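Local coordinates for cruciform cutting endonuclease 1, mitochondrial (Schizosaccharomyces pombe, PDB 1KCF) that resolves Holliday junctions in mitochondrial DNA as a homodimer, cutting four-way junctions at the point of strand exchange after CT or TT sequences, at the interface of chains A and B. Sequence-based numbering; all coordinates share one arbitrary frame. Chains: chain A/B, Hypothetical 30.2 KD protein c25g10.02 IN chromosome I.

Contact 1: the interface of chains A and B. Residues chain A 133, 136-137, 140-141; chain B 136, 140, 143.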
# COMPACT_ATOMS: atom_id res chain seq x y z
N LEU A 133 6.47 -5.70 -6.26
CA LEU A 133 6.47 -4.42 -5.56
C LEU A 133 5.41 -3.46 -6.09
O LEU A 133 4.71 -2.81 -5.31
CB LEU A 133 7.86 -3.78 -5.65
CG LEU A 133 8.95 -4.42 -4.78
CD1 LEU A 133 10.32 -3.88 -5.16
CD2 LEU A 133 8.65 -4.14 -3.30
N ASN A 136 1.81 -4.84 -5.20
CA ASN A 136 1.58 -4.87 -3.76
C ASN A 136 1.34 -3.44 -3.27
O ASN A 136 0.50 -3.20 -2.40
CB ASN A 136 2.78 -5.47 -3.02
CG ASN A 136 2.97 -6.95 -3.30
OD1 ASN A 136 2.08 -7.61 -3.84
ND2 ASN A 136 4.13 -7.48 -2.93
N MET A 137 2.09 -2.51 -3.84
CA MET A 137 2.00 -1.11 -3.48
C MET A 137 0.65 -0.52 -3.89
O MET A 137 0.01 0.18 -3.11
CB MET A 137 3.13 -0.32 -4.15
CG MET A 137 3.51 0.94 -3.41
SD MET A 137 4.85 1.83 -4.20
CE MET A 137 6.16 0.61 -4.08
N SER A 140 -2.11 -2.01 -1.71
CA SER A 140 -1.99 -1.44 -0.37
C SER A 140 -2.52 -0.01 -0.27
O SER A 140 -3.24 0.32 0.67
CB SER A 140 -0.53 -1.46 0.09
OG SER A 140 -0.09 -2.78 0.29
N MET A 141 -2.14 0.83 -1.23
CA MET A 141 -2.58 2.21 -1.23
C MET A 141 -4.08 2.35 -1.45
O MET A 141 -4.74 3.14 -0.77
CB MET A 141 -1.80 3.01 -2.28
CG MET A 141 -0.29 3.04 -2.00
SD MET A 141 0.65 4.14 -3.08
CE MET A 141 2.15 4.37 -2.12
N ASN B 136 6.41 -3.36 3.89
CA ASN B 136 6.22 -2.56 2.68
C ASN B 136 4.75 -2.15 2.56
O ASN B 136 4.44 -1.05 2.08
CB ASN B 136 6.65 -3.34 1.43
CG ASN B 136 6.42 -2.55 0.13
OD1 ASN B 136 7.00 -1.48 -0.07
ND2 ASN B 136 5.58 -3.08 -0.75
N SER B 140 3.54 1.60 2.33
CA SER B 140 2.75 2.10 1.22
C SER B 140 1.46 2.78 1.67
O SER B 140 1.06 3.79 1.10
CB SER B 140 2.41 0.96 0.26
OG SER B 140 3.58 0.37 -0.27
N TYR B 143 2.16 6.20 3.17
CA TYR B 143 2.44 7.15 2.10
C TYR B 143 1.15 7.64 1.46
O TYR B 143 1.00 8.83 1.20
CB TYR B 143 3.32 6.51 1.02
CG TYR B 143 4.80 6.64 1.27
CD1 TYR B 143 5.41 7.90 1.29
CD2 TYR B 143 5.59 5.52 1.53
CE1 TYR B 143 6.77 8.03 1.56
CE2 TYR B 143 6.95 5.65 1.80
CZ TYR B 143 7.53 6.91 1.81
OH TYR B 143 8.87 7.04 2.11

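Contact 2: the interface of chains A and B. Residues chain A 143-144, 147-148, 151; chain B 95-96, 99, 145.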
# COMPACT_ATOMS: atom_id res chain seq x y z
N TYR A 143 -6.35 0.26 -0.69
CA TYR A 143 -7.00 -0.19 0.54
C TYR A 143 -6.98 0.91 1.60
O TYR A 143 -7.98 1.16 2.29
CB TYR A 143 -6.31 -1.44 1.07
CG TYR A 143 -7.12 -2.70 0.89
CD1 TYR A 143 -8.08 -3.07 1.83
CD2 TYR A 143 -6.96 -3.49 -0.25
CE1 TYR A 143 -8.87 -4.20 1.64
CE2 TYR A 143 -7.74 -4.62 -0.45
CZ TYR A 143 -8.70 -4.97 0.50
OH TYR A 143 -9.49 -6.07 0.29
N ALA A 144 -5.82 1.55 1.75
CA ALA A 144 -5.68 2.62 2.72
C ALA A 144 -6.66 3.74 2.37
O ALA A 144 -7.39 4.23 3.24
CB ALA A 144 -4.25 3.15 2.72
N TYR A 147 -10.40 2.61 3.20
CA TYR A 147 -10.73 2.62 4.62
C TYR A 147 -10.60 3.98 5.28
O TYR A 147 -11.25 4.24 6.29
CB TYR A 147 -9.90 1.57 5.37
CG TYR A 147 -10.49 0.19 5.24
CD1 TYR A 147 -10.11 -0.66 4.21
CD2 TYR A 147 -11.49 -0.23 6.12
CE1 TYR A 147 -10.72 -1.91 4.06
CE2 TYR A 147 -12.11 -1.47 5.97
CZ TYR A 147 -11.72 -2.30 4.94
OH TYR A 147 -12.33 -3.53 4.78
N ALA A 148 -9.76 4.84 4.72
CA ALA A 148 -9.61 6.18 5.27
C ALA A 148 -10.90 6.93 4.94
O ALA A 148 -11.49 7.59 5.79
CB ALA A 148 -8.41 6.87 4.65
N ARG A 151 -14.03 5.87 7.10
CA ARG A 151 -14.21 6.42 8.44
C ARG A 151 -14.86 7.81 8.30
O ARG A 151 -15.74 8.13 9.10
CB ARG A 151 -12.85 6.49 9.18
CG ARG A 151 -11.95 5.23 8.99
CD ARG A 151 -12.01 4.18 10.11
NE ARG A 151 -11.60 2.85 9.65
CZ ARG A 151 -10.57 2.14 10.13
NH1 ARG A 151 -9.81 2.61 11.12
NH2 ARG A 151 -10.30 0.95 9.62
N ALA B 95 -4.73 -1.98 6.76
CA ALA B 95 -5.23 -0.62 6.58
C ALA B 95 -5.65 -0.08 7.94
O ALA B 95 -5.42 1.09 8.24
CB ALA B 95 -6.40 -0.61 5.61
N ASP B 96 -6.27 -0.92 8.76
CA ASP B 96 -6.70 -0.48 10.08
C ASP B 96 -5.49 -0.07 10.90
O ASP B 96 -5.50 0.97 11.56
CB ASP B 96 -7.45 -1.59 10.82
CG ASP B 96 -7.68 -1.25 12.28
OD1 ASP B 96 -8.26 -0.17 12.55
OD2 ASP B 96 -7.27 -2.03 13.16
N ILE B 99 -4.06 3.31 9.56
CA ILE B 99 -4.86 4.45 9.96
C ILE B 99 -4.61 4.77 11.44
O ILE B 99 -4.40 5.93 11.80
CB ILE B 99 -6.36 4.17 9.70
CG1 ILE B 99 -6.61 4.19 8.19
CG2 ILE B 99 -7.25 5.18 10.42
CD1 ILE B 99 -8.01 3.80 7.79
N LEU B 145 -1.93 7.69 2.74
CA LEU B 145 -2.67 8.50 3.69
C LEU B 145 -2.04 9.88 3.73
O LEU B 145 -2.74 10.89 3.67
CB LEU B 145 -2.63 7.87 5.08
CG LEU B 145 -3.41 6.56 5.23
CD1 LEU B 145 -3.12 5.93 6.58
CD2 LEU B 145 -4.90 6.85 5.09

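Contact 1: the interface of chains A and B
B:Ser140 meets A:Met137 and A:Ser140 where helix 128-151 of chain A packs on the equivalent helix, 131-155, of chain B, a helix-to-helix dimer contact in this resolvase of the RuvC family. The hydroxyl OG of B:Ser140 sits 3.2 Å from CG of A:Met137, a close van der Waals touch. Its CB lies 3.8 Å from CB of A:Ser140, so that the same serine of both chains faces its copy across the interface. A:Met137 offers the flank of its chain here: CG anti to the backbone N (chi1 -155°) puts this methylene against B:Ser140. Further along, A:Met141 runs extended past B:Ser140. Its CG and its methyl CE each come to 3.5 Å from the carbonyl O of B:Ser140, and CE also reaches CB of B:Tyr143, at 4.0 Å. At the other end, the amide ND2 of B:Asn136 comes within 4.1 Å of the CD2 methyl of A:Leu133, the two side chains crossing at about a right angle. No polar atom of one chain bonds to the other within this patch; the serine hydroxyls spend their hydrogen bonds within their own helices. In B:Ser140, OG is anti to the carbonyl carbon (chi1 -61°) and bonds at 2.9 Å to O of B:Asn136, one turn back, from a position tilted out of the carbonyl plane. A:Ser140 makes the matching bond to A:Asn136 O. A leucine in place of B:Ser140 has no hydroxyl, so B:Asn136 O would probably lose this extra donor and the bulkier chain would be likely to press A:Met137 aside.

Contact 2: the interface of chains A and B
This is a mainly apolar interface of helices within the homodimer, where the C-terminal half of chain A helix 128-151 rests against helices 91-109 and 131-155 of chain B and helps to join the two subunits. B:Ile99 is central to it. Its CG1 is anti to the carbonyl carbon and the chain then runs on extended (chi2 175°), carrying CD1 up to the backbone of A:Tyr147, 3.6 Å from the carbonyl O. The same methyl touches CB of A:Tyr147 and CA of A:Ala148, and as modelled it stands 3.8 Å above the guanidinium of A:Arg151, over the centre of that face, though this arginine is poorly ordered. The CB methyl of B:Ala95 fits beside the near end of the tyrosine, 4.0 Å from ring atom CD1 of A:Tyr147. In its plane, the edge of that ring meets the carbonyl O of A:Tyr143, one turn earlier in the same helix. Toward helix 131-155, CB of A:Ala148 packs at 3.5 Å on the CD2 branch of B:Leu145, and the small alanine side chain probably allows the helices to approach here. The charged contact is looser. A:Arg151 bends at chi2 (-97°) to bring its guanidinium back toward B:Asp96, but the two flat groups are turned 44° apart. They form a long salt bridge with a weak hydrogen bond, and its contribution is likely to be modest: NH1 of A:Arg151 lies 3.5 Å from the carboxylate oxygen OD1 of B:Asp96.

Contact 1 and contact 2 are centred about 12 Å apart, measured between their C-alpha centres, and lie in neighbouring parts of the same dimer interface. Chain A helix 128-151 supplies both, its earlier turns to contact 1 and its later ones to contact 2. Chain B helix 131-155 also takes part in both, whereas helix 91-109 of chain B comes in at contact 2. Two-fold symmetry repeats each contact with the chains exchanged, so helix 128-151 of chain A and 131-155 of chain B each contribute to both the contacts and their twins. The homodimer would probably depend heavily on this shared long helix.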